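Local coordinates for acetylxylan esterase / glucomannan deacetylase (Cellvibrio japonicus, PDB 2W9X), which removes acetyl groups from plant cell wall polysaccharides, hydrolysing acetylated xylan and, with a large preference, acetylated glucomannan, at residues 154-159 against 334-339; 177-182 against 340-345. All coordinates share one frame; numbering follows the deposited sequence.

In the fold
Both contacts lie in the catalytic domain, whose parallel five-stranded sheet has the order 2-1-3-4-5, and their centres are about 9 Å apart. Contact 1 belongs to the active site: the side chain of His336, inferred to activate the nucleophile, is about 4 Å from that of Ser151 and about 3 Å from a bound glycerol. Contact 2 is more fully buried and slightly nearer the centre of the chain, with the Asp342 side chain about 8 Å from that of His336. The two meet through a probable hydrogen bond of 2.9 Å from Asn158 ND2 to Asp342 OD2. Segments 334-339 and 340-345 are consecutive, so one continuous run meets 154-159 and then 177-182.

Contact 1: residues 154-159 against 334-339; sequences VGYGNT and HWHPSA
Tyr156 and His336 form a face-to-face aromatic stack, their ring centroids 3.9 Å apart and their planes inclined by 26°. Tyr156 CD2 sits over the centre of the imidazole, 3.3 Å above its plane, whereas the imidazole is displaced toward the CD2-CE2 rim of the phenol. Tyr156 CG is anti to the backbone N (chi1 -179°), and the CA-CB bond points toward the 334-339 segment.

Hydrogen bonds hold both rings: the phenol at OH, His336 at ND1, next to CG. Tyr156 OH lies 2.6 Å from His334 ND1, in the plane of that imidazole and at its edge; either atom may be the donor, and His334 NE2 is bonded in turn to Cys165 O. His336 ND1 donates to His334 O over 3.1 Å, approaching from above the carbonyl plane, with a weak second bond to Cys333 O.

The backbones meet at Asn158 and 337-339. Asn158 O accepts a weak bond from Ala339 N (2.9 Å) and a CA-H...O contact from Ser338, while Asn158 CA makes another to Pro337 O. A water bridges Tyr156 O and Pro337 O, with more acceptors around it than protons to give, and Asn158 ND2 bonds Asp342 OD2 and Asn175 O.

With ND1 held by backbone carbonyls and one face against Tyr156, the His336 ring is restrained in rotation, consistent with its inferred part in raising the nucleophilicity of Ser151.

Contact 2: residues 177-182 against 340-345; sequences QMAFGP and NDDQLL
Asp342 and Phe180 lie at the middle of this buried contact, where their CA atoms approach to 4.6 Å. The tight part is built around backbone oxygens and methylene groups. Asp342 CB comes within 3.1 Å of Met178 O, and its carboxylate carbon lies 3.5 Å from Ala179 CA, so the aspartate lies against the turn leading into helix 180-187. In return Phe180 CB rests 3.3 Å from Asp342 O.

Phe180 CD2 meets two groups: Asp342 OD1 lies at the ring edge, near its plane, at 3.7 Å, with ring and carboxylate planes 52° apart, and Leu345 CD1 approaches the same carbon obliquely, also at 3.7 Å. Leu345 CB adds a contact with Phe180 CB, one turn further along helix 339-354.

No hydrogen bond joins the two segments. The buried carboxylate is instead served from the neighbouring loop, where Asn158 ND2 donates to Asp342 OD2.

Packing is looser at Met178, whose side chain leads away from helix 339-354 and touches Thr159. On the far side of that helix, Asn340, Gln343 and Leu344 are exposed and point away from the 177-182 segment.

The arrangement joins the N-terminal ends of two helices in the alpha/beta core of an SGNH (GDSL-like) hydrolase: one precedes strand 191-196 at the sheet edge, and the other follows directly after the loop bearing His336.

Contact 1: residues 154-159 against 334-339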
loop_
_atom_site.group_PDB
_atom_site.type_symbol
_atom_site.label_atom_id
_atom_site.label_comp_id
_atom_site.label_asym_id
_atom_site.label_seq_id
_atom_site.Cartn_x
_atom_site.Cartn_y
_atom_site.Cartn_z
ATOM N N VAL B 154 11.673 -18.866 -0.298
ATOM C CA VAL B 154 11.927 -20.322 -0.287
ATOM C C VAL B 154 11.855 -20.927 1.134
ATOM O O VAL B 154 11.383 -22.050 1.315
ATOM C CB VAL B 154 13.329 -20.655 -0.869
ATOM C CG1 VAL B 154 13.693 -22.129 -0.649
ATOM C CG2 VAL B 154 13.447 -20.277 -2.376
ATOM N N GLY B 155 12.359 -20.201 2.130
ATOM C CA GLY B 155 12.525 -20.764 3.477
ATOM C C GLY B 155 13.910 -21.370 3.686
ATOM O O GLY B 155 14.088 -22.279 4.482
ATOM N N TYR B 156 14.880 -20.872 2.926
ATOM C CA TYR B 156 16.301 -21.191 3.067
ATOM C C TYR B 156 16.758 -21.311 4.508
ATOM O O TYR B 156 16.786 -20.309 5.243
ATOM C CB TYR B 156 17.092 -20.070 2.409
ATOM C CG TYR B 156 18.611 -20.139 2.390
ATOM C CD1 TYR B 156 19.289 -20.325 1.190
ATOM C CD2 TYR B 156 19.375 -19.886 3.544
ATOM C CE1 TYR B 156 20.686 -20.318 1.135
ATOM C CE2 TYR B 156 20.770 -19.887 3.500
ATOM C CZ TYR B 156 21.410 -20.101 2.287
ATOM O OH TYR B 156 22.784 -20.096 2.238
ATOM N N GLY B 157 17.151 -22.533 4.874
ATOM C CA GLY B 157 17.711 -22.865 6.176
ATOM C C GLY B 157 16.834 -22.500 7.360
ATOM O O GLY B 157 17.353 -22.304 8.459
ATOM N N ASN B 158 15.513 -22.435 7.153
ATOM C CA ASN B 158 14.640 -21.812 8.160
ATOM C C ASN B 158 14.479 -22.632 9.456
ATOM O O ASN B 158 14.296 -22.055 10.535
ATOM C CB ASN B 158 13.284 -21.362 7.571
ATOM C CG ASN B 158 12.445 -22.525 7.015
ATOM O OD1 ASN B 158 12.883 -23.667 6.988
ATOM N ND2 ASN B 158 11.222 -22.219 6.587
ATOM N N THR B 159 14.568 -23.960 9.358
ATOM C CA THR B 159 14.430 -24.813 10.544
ATOM C C THR B 159 15.780 -25.191 11.163
ATOM O O THR B 159 15.836 -26.023 12.056
ATOM C CB THR B 159 13.653 -26.123 10.249
ATOM O OG1 THR B 159 14.460 -26.965 9.417
ATOM C CG2 THR B 159 12.317 -25.821 9.552
ATOM N N HIS B 334 23.058 -19.211 7.784
ATOM C CA HIS B 334 23.706 -18.035 7.201
ATOM C C HIS B 334 22.901 -16.762 7.415
ATOM O O HIS B 334 22.727 -15.971 6.485
ATOM C CB HIS B 334 24.003 -18.266 5.708
ATOM C CG HIS B 334 24.669 -19.582 5.434
ATOM N ND1 HIS B 334 24.368 -20.353 4.334
ATOM C CD2 HIS B 334 25.610 -20.267 6.129
ATOM C CE1 HIS B 334 25.094 -21.460 4.358
ATOM N NE2 HIS B 334 25.852 -21.436 5.442
ATOM N N TRP B 335 22.410 -16.574 8.646
ATOM C CA TRP B 335 21.652 -15.367 9.011
ATOM C C TRP B 335 20.394 -15.161 8.118
ATOM O O TRP B 335 20.088 -14.040 7.708
ATOM C CB TRP B 335 22.563 -14.111 9.054
ATOM C CG TRP B 335 23.631 -14.224 10.158
ATOM C CD1 TRP B 335 24.826 -14.883 10.074
ATOM C CD2 TRP B 335 23.545 -13.719 11.497
ATOM N NE1 TRP B 335 25.494 -14.818 11.280
ATOM C CE2 TRP B 335 24.735 -14.098 12.167
ATOM C CE3 TRP B 335 22.580 -12.973 12.195
ATOM C CZ2 TRP B 335 24.979 -13.777 13.518
ATOM C CZ3 TRP B 335 22.822 -12.640 13.521
ATOM C CH2 TRP B 335 24.011 -13.054 14.178
ATOM N N HIS B 336 19.664 -16.250 7.849
ATOM C CA HIS B 336 18.367 -16.160 7.168
ATOM C C HIS B 336 17.178 -16.256 8.147
ATOM O O HIS B 336 17.336 -16.708 9.269
ATOM C CB HIS B 336 18.244 -17.204 6.045
ATOM C CG HIS B 336 18.982 -16.838 4.800
ATOM N ND1 HIS B 336 20.360 -16.817 4.729
ATOM C CD2 HIS B 336 18.535 -16.502 3.568
ATOM C CE1 HIS B 336 20.724 -16.468 3.507
ATOM N NE2 HIS B 336 19.636 -16.285 2.782
ATOM N N PRO B 337 15.983 -15.794 7.724
ATOM C CA PRO B 337 14.828 -15.911 8.597
ATOM C C PRO B 337 14.686 -17.327 9.187
ATOM O O PRO B 337 14.819 -18.328 8.475
ATOM C CB PRO B 337 13.647 -15.607 7.660
ATOM C CG PRO B 337 14.227 -14.630 6.660
ATOM C CD PRO B 337 15.644 -15.139 6.444
ATOM N N SER B 338 14.408 -17.385 10.480
ATOM C CA SER B 338 14.086 -18.628 11.141
ATOM C C SER B 338 12.617 -18.983 10.901
ATOM O O SER B 338 11.852 -18.165 10.375
ATOM C CB SER B 338 14.357 -18.502 12.638
ATOM O OG SER B 338 13.548 -17.472 13.182
ATOM N N ALA B 339 12.236 -20.192 11.311
ATOM C CA ALA B 339 10.840 -20.645 11.258
ATOM C C ALA B 339 9.953 -19.703 12.073
ATOM O O ALA B 339 8.848 -19.358 11.647
ATOM C CB ALA B 339 10.711 -22.086 11.748
HETATM O O HOH W 1 14.754 -18.421 5.609
#

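Contact 2: residues 177-182 against 340-345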
loop_
_atom_site.group_PDB
_atom_site.type_symbol
_atom_site.label_atom_id
_atom_site.label_comp_id
_atom_site.label_asym_id
_atom_site.label_seq_id
_atom_site.Cartn_x
_atom_site.Cartn_y
_atom_site.Cartn_z
ATOM N N GLN B 177 7.393 -25.250 3.403
ATOM C CA GLN B 177 6.021 -25.277 3.886
ATOM C C GLN B 177 5.878 -24.541 5.214
ATOM O O GLN B 177 4.760 -24.218 5.645
ATOM C CB GLN B 177 5.523 -26.721 4.022
ATOM C CG GLN B 177 5.531 -27.529 2.719
ATOM C CD GLN B 177 4.675 -26.927 1.610
ATOM O OE1 GLN B 177 4.810 -27.304 0.452
ATOM N NE2 GLN B 177 3.790 -26.008 1.958
ATOM N N MET B 178 7.012 -24.277 5.860
ATOM C CA MET B 178 7.029 -23.430 7.060
ATOM C C MET B 178 7.489 -21.993 6.822
ATOM O O MET B 178 7.473 -21.175 7.751
ATOM C CB MET B 178 7.817 -24.091 8.162
ATOM C CG MET B 178 7.056 -25.299 8.602
ATOM S SD MET B 178 7.684 -25.931 10.072
ATOM C CE MET B 178 9.259 -26.520 9.494
ATOM N N ALA B 179 7.861 -21.683 5.580
ATOM C CA ALA B 179 8.105 -20.302 5.201
ATOM C C ALA B 179 6.773 -19.537 5.221
ATOM O O ALA B 179 5.702 -20.138 5.220
ATOM C CB ALA B 179 8.777 -20.224 3.825
ATOM N N PHE B 180 6.851 -18.206 5.194
ATOM C CA PHE B 180 5.671 -17.352 5.365
ATOM C C PHE B 180 4.592 -17.481 4.276
ATOM O O PHE B 180 3.420 -17.200 4.534
ATOM C CB PHE B 180 6.091 -15.882 5.555
ATOM C CG PHE B 180 6.881 -15.309 4.390
ATOM C CD1 PHE B 180 6.226 -14.835 3.233
ATOM C CD2 PHE B 180 8.274 -15.203 4.468
ATOM C CE1 PHE B 180 6.949 -14.296 2.155
ATOM C CE2 PHE B 180 9.003 -14.666 3.415
ATOM C CZ PHE B 180 8.333 -14.208 2.243
ATOM N N GLY B 181 4.975 -17.920 3.079
ATOM C CA GLY B 181 4.047 -18.029 1.963
ATOM C C GLY B 181 2.971 -19.095 2.130
ATOM O O GLY B 181 1.780 -18.769 2.149
ATOM N N PRO B 182 3.374 -20.371 2.235
ATOM C CA PRO B 182 2.396 -21.438 2.551
ATOM C C PRO B 182 1.585 -21.175 3.821
ATOM O O PRO B 182 0.383 -21.438 3.831
ATOM C CB PRO B 182 3.275 -22.682 2.687
ATOM C CG PRO B 182 4.372 -22.414 1.716
ATOM C CD PRO B 182 4.712 -20.948 2.004
ATOM N N ASN B 340 10.471 -19.252 13.217
ATOM C CA ASN B 340 9.867 -18.144 13.958
ATOM C C ASN B 340 9.683 -16.850 13.179
ATOM O O ASN B 340 8.598 -16.300 13.177
ATOM C CB ASN B 340 10.599 -17.860 15.257
ATOM C CG ASN B 340 9.757 -18.222 16.428
ATOM O OD1 ASN B 340 9.946 -19.284 17.039
ATOM N ND2 ASN B 340 8.730 -17.394 16.698
ATOM N N ASP B 341 10.741 -16.363 12.547
ATOM C CA ASP B 341 10.619 -15.225 11.635
ATOM C C ASP B 341 9.532 -15.451 10.574
ATOM O O ASP B 341 8.743 -14.550 10.280
ATOM C CB ASP B 341 11.957 -14.950 10.954
ATOM C CG ASP B 341 13.044 -14.533 11.923
ATOM O OD1 ASP B 341 12.738 -13.998 13.010
ATOM O OD2 ASP B 341 14.222 -14.722 11.585
ATOM N N ASP B 342 9.509 -16.657 10.008
ATOM C CA ASP B 342 8.519 -17.048 8.992
ATOM C C ASP B 342 7.092 -16.916 9.499
ATOM O O ASP B 342 6.265 -16.276 8.846
ATOM C CB ASP B 342 8.818 -18.450 8.453
ATOM C CG ASP B 342 9.989 -18.455 7.492
ATOM O OD1 ASP B 342 10.153 -17.453 6.753
ATOM O OD2 ASP B 342 10.749 -19.443 7.456
ATOM N N GLN B 343 6.813 -17.482 10.681
ATOM C CA GLN B 343 5.519 -17.262 11.353
ATOM C C GLN B 343 5.218 -15.778 11.588
ATOM O O GLN B 343 4.096 -15.334 11.397
ATOM C CB GLN B 343 5.435 -18.047 12.679
ATOM C CG GLN B 343 4.013 -18.110 13.245
ATOM C CD GLN B 343 3.011 -18.828 12.330
ATOM O OE1 GLN B 343 2.064 -18.217 11.822
ATOM N NE2 GLN B 343 3.216 -20.123 12.126
ATOM N N LEU B 344 6.214 -15.001 12.017
ATOM C CA LEU B 344 5.993 -13.564 12.231
ATOM C C LEU B 344 5.614 -12.830 10.936
ATOM O O LEU B 344 4.703 -11.980 10.925
ATOM C CB LEU B 344 7.217 -12.904 12.889
ATOM C CG LEU B 344 7.605 -13.512 14.241
ATOM C CD1 LEU B 344 8.901 -12.879 14.779
ATOM C CD2 LEU B 344 6.433 -13.420 15.288
ATOM N N LEU B 345 6.311 -13.155 9.854
ATOM C CA LEU B 345 6.023 -12.538 8.542
ATOM C C LEU B 345 4.661 -12.971 8.029
ATOM O O LEU B 345 3.938 -12.174 7.454
ATOM C CB LEU B 345 7.099 -12.893 7.529
ATOM C CG LEU B 345 8.475 -12.295 7.877
ATOM C CD1 LEU B 345 9.576 -12.959 7.046
ATOM C CD2 LEU B 345 8.468 -10.784 7.672
#